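Local coordinates for protein flavin-dependent monooxygenase, oxygenase subunit HsaA (Rhodococcus sp., PDB 2RFQ) that hydroxylates the steroid catabolite 3-HSA to the catechol 3,4-DHSA during cholesterol breakdown, using reduced FMN and molecular oxygen as the oxygenase component of a two-component monooxygenase, at residues Phe50-Pro55 with Pro65-Ser70. Residues are numbered along the deposited sequence; the frame is centred on the assembly and turned at random.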
loop_
_atom_site.group_PDB
_atom_site.type_symbol
_atom_site.label_atom_id
_atom_site.label_comp_id
_atom_site.label_asym_id
_atom_site.label_seq_id
_atom_site.Cartn_x
_atom_site.Cartn_y
_atom_site.Cartn_z
ATOM N N PHE A 50 35.002 -11.759 -11.832
ATOM C CA PHE A 50 34.413 -12.718 -12.783
ATOM C C PHE A 50 34.816 -14.160 -12.451
ATOM O O PHE A 50 34.103 -15.095 -12.808
ATOM C CB PHE A 50 34.727 -12.351 -14.232
ATOM C CG PHE A 50 34.088 -11.051 -14.660
ATOM C CD1 PHE A 50 32.703 -10.950 -14.747
ATOM C CD2 PHE A 50 34.873 -9.934 -14.922
ATOM C CE1 PHE A 50 32.089 -9.731 -15.091
ATOM C CE2 PHE A 50 34.270 -8.696 -15.275
ATOM C CZ PHE A 50 32.886 -8.615 -15.364
ATOM N N ARG A 51 35.923 -14.313 -11.727
ATOM C CA ARG A 51 36.373 -15.650 -11.311
ATOM C C ARG A 51 35.597 -16.214 -10.120
ATOM O O ARG A 51 35.768 -17.383 -9.783
ATOM C CB ARG A 51 37.872 -15.625 -10.956
ATOM C CG ARG A 51 38.743 -15.205 -12.107
ATOM C CD ARG A 51 40.198 -15.483 -11.741
ATOM N NE ARG A 51 41.093 -15.361 -12.888
ATOM C CZ ARG A 51 41.266 -16.284 -13.839
ATOM N NH1 ARG A 51 40.579 -17.438 -13.831
ATOM N NH2 ARG A 51 42.140 -16.047 -14.814
ATOM N N LEU A 52 34.746 -15.404 -9.489
ATOM C CA LEU A 52 34.092 -15.839 -8.254
ATOM C C LEU A 52 33.358 -17.185 -8.362
ATOM O O LEU A 52 33.566 -18.043 -7.509
ATOM C CB LEU A 52 33.160 -14.769 -7.695
ATOM C CG LEU A 52 33.872 -13.647 -6.939
ATOM C CD1 LEU A 52 32.853 -12.550 -6.577
ATOM C CD2 LEU A 52 34.567 -14.156 -5.686
ATOM N N LEU A 53 32.511 -17.357 -9.382
ATOM C CA LEU A 53 31.800 -18.640 -9.551
ATOM C C LEU A 53 32.449 -19.560 -10.605
ATOM O O LEU A 53 31.860 -20.582 -10.999
ATOM C CB LEU A 53 30.314 -18.427 -9.863
ATOM C CG LEU A 53 29.533 -17.683 -8.765
ATOM C CD1 LEU A 53 28.094 -17.537 -9.207
ATOM C CD2 LEU A 53 29.578 -18.403 -7.417
ATOM N N GLN A 54 33.630 -19.167 -11.082
ATOM C CA GLN A 54 34.382 -19.987 -12.039
ATOM C C GLN A 54 35.058 -21.173 -11.322
ATOM O O GLN A 54 35.470 -21.030 -10.174
ATOM C CB GLN A 54 35.420 -19.117 -12.742
ATOM C CG GLN A 54 36.213 -19.826 -13.821
ATOM C CD GLN A 54 37.198 -18.889 -14.493
ATOM O OE1 GLN A 54 37.840 -18.081 -13.823
ATOM N NE2 GLN A 54 37.336 -18.998 -15.812
ATOM N N PRO A 55 35.093 -22.354 -11.966
ATOM C CA PRO A 55 35.716 -23.541 -11.323
ATOM C C PRO A 55 37.192 -23.379 -10.980
ATOM O O PRO A 55 37.933 -22.646 -11.661
ATOM C CB PRO A 55 35.484 -24.671 -12.348
ATOM C CG PRO A 55 34.211 -24.226 -13.079
ATOM C CD PRO A 55 34.420 -22.722 -13.234
ATOM N N PRO A 65 28.085 -18.909 -2.871
ATOM C CA PRO A 65 27.282 -18.013 -3.719
ATOM C C PRO A 65 26.904 -16.716 -3.036
ATOM O O PRO A 65 26.697 -15.717 -3.733
ATOM C CB PRO A 65 26.046 -18.861 -4.108
ATOM C CG PRO A 65 25.998 -19.940 -3.051
ATOM C CD PRO A 65 27.431 -20.211 -2.650
ATOM N N VAL A 66 26.856 -16.705 -1.698
ATOM C CA VAL A 66 26.547 -15.448 -0.992
ATOM C C VAL A 66 27.664 -14.425 -1.246
ATOM O O VAL A 66 27.407 -13.242 -1.371
ATOM C CB VAL A 66 26.251 -15.634 0.500
ATOM C CG1 VAL A 66 26.064 -14.268 1.185
ATOM C CG2 VAL A 66 24.980 -16.489 0.666
ATOM N N LEU A 67 28.902 -14.884 -1.325
ATOM C CA LEU A 67 30.001 -13.964 -1.641
ATOM C C LEU A 67 29.776 -13.333 -3.022
ATOM O O LEU A 67 29.926 -12.120 -3.181
ATOM C CB LEU A 67 31.346 -14.704 -1.592
ATOM C CG LEU A 67 32.544 -13.893 -2.116
ATOM C CD1 LEU A 67 32.812 -12.608 -1.370
ATOM C CD2 LEU A 67 33.806 -14.749 -2.093
ATOM N N PHE A 68 29.383 -14.151 -3.996
ATOM C CA PHE A 68 29.139 -13.654 -5.349
ATOM C C PHE A 68 28.027 -12.594 -5.336
ATOM O O PHE A 68 28.203 -11.491 -5.899
ATOM C CB PHE A 68 28.765 -14.789 -6.309
ATOM C CG PHE A 68 28.401 -14.299 -7.681
ATOM C CD1 PHE A 68 29.395 -13.904 -8.574
ATOM C CD2 PHE A 68 27.057 -14.220 -8.075
ATOM C CE1 PHE A 68 29.067 -13.432 -9.854
ATOM C CE2 PHE A 68 26.720 -13.717 -9.347
ATOM C CZ PHE A 68 27.722 -13.334 -10.229
ATOM N N TYR A 69 26.891 -12.897 -4.684
ATOM C CA TYR A 69 25.787 -11.926 -4.699
ATOM C C TYR A 69 26.108 -10.667 -3.890
ATOM O O TYR A 69 25.625 -9.578 -4.220
ATOM C CB TYR A 69 24.457 -12.552 -4.272
ATOM C CG TYR A 69 24.003 -13.648 -5.197
ATOM C CD1 TYR A 69 23.773 -13.403 -6.553
ATOM C CD2 TYR A 69 23.831 -14.944 -4.713
ATOM C CE1 TYR A 69 23.370 -14.432 -7.417
ATOM C CE2 TYR A 69 23.414 -15.984 -5.558
ATOM C CZ TYR A 69 23.175 -15.717 -6.896
ATOM O OH TYR A 69 22.767 -16.764 -7.713
ATOM N N SER A 70 26.948 -10.817 -2.863
ATOM C CA SER A 70 27.418 -9.675 -2.056
ATOM C C SER A 70 28.270 -8.753 -2.924
ATOM O O SER A 70 28.158 -7.524 -2.827
ATOM C CB SER A 70 28.215 -10.186 -0.854
ATOM O OG SER A 70 27.327 -10.894 0.004
#
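In the N-terminal helical region of this acyl-CoA dehydrogenase-like fold, Leu-52 and Leu-53, the middle pair of a type I beta turn running from Arg-51 to Gln-54, meet Phe-68 in the first turn of helix 65-76. The contact is wholly apolar. Leu-53 lies across the Phe-68 side chain at about a right angle and sets its CD1 over one face of the ring in a CH-pi contact, 3.7 Å from the ring centroid and 18° off the normal. That methyl sits toward the rim, 3.6 Å from Phe-68 CG, while Leu-53 CD2 reaches back to Phe-68 CB at 3.9 Å. Leu-52 comes in at the edge instead, its CB in the plane of the ring and 4.0 Å from Phe-68 CD1. In Phe-68, CG is anti to the backbone N (chi1 175°), which carries the ring off the helix toward the turn, with one leucine over its face and the other at its edge. Further along, Leu-52 CD2 touches Leu-67 CD2 at 3.7 Å, the two side chains again crossing. An alanine in place of Phe-68 would probably open a gap beneath Leu-53 CD1 and leave that methyl without its aromatic face. Backbone hydrogen bonds pair Arg-51 with Tyr-61, Leu-52 with Ala-63 and Gln-54 with Gln-62, in the loop leading to the helix. Around this buried contact, Phe-49 meets the Phe-68 ring, helix 11-25 packs on Leu-52 and Leu-67, helix 233-266 reaches Phe-68, and helix 277-309 lies against Pro-65.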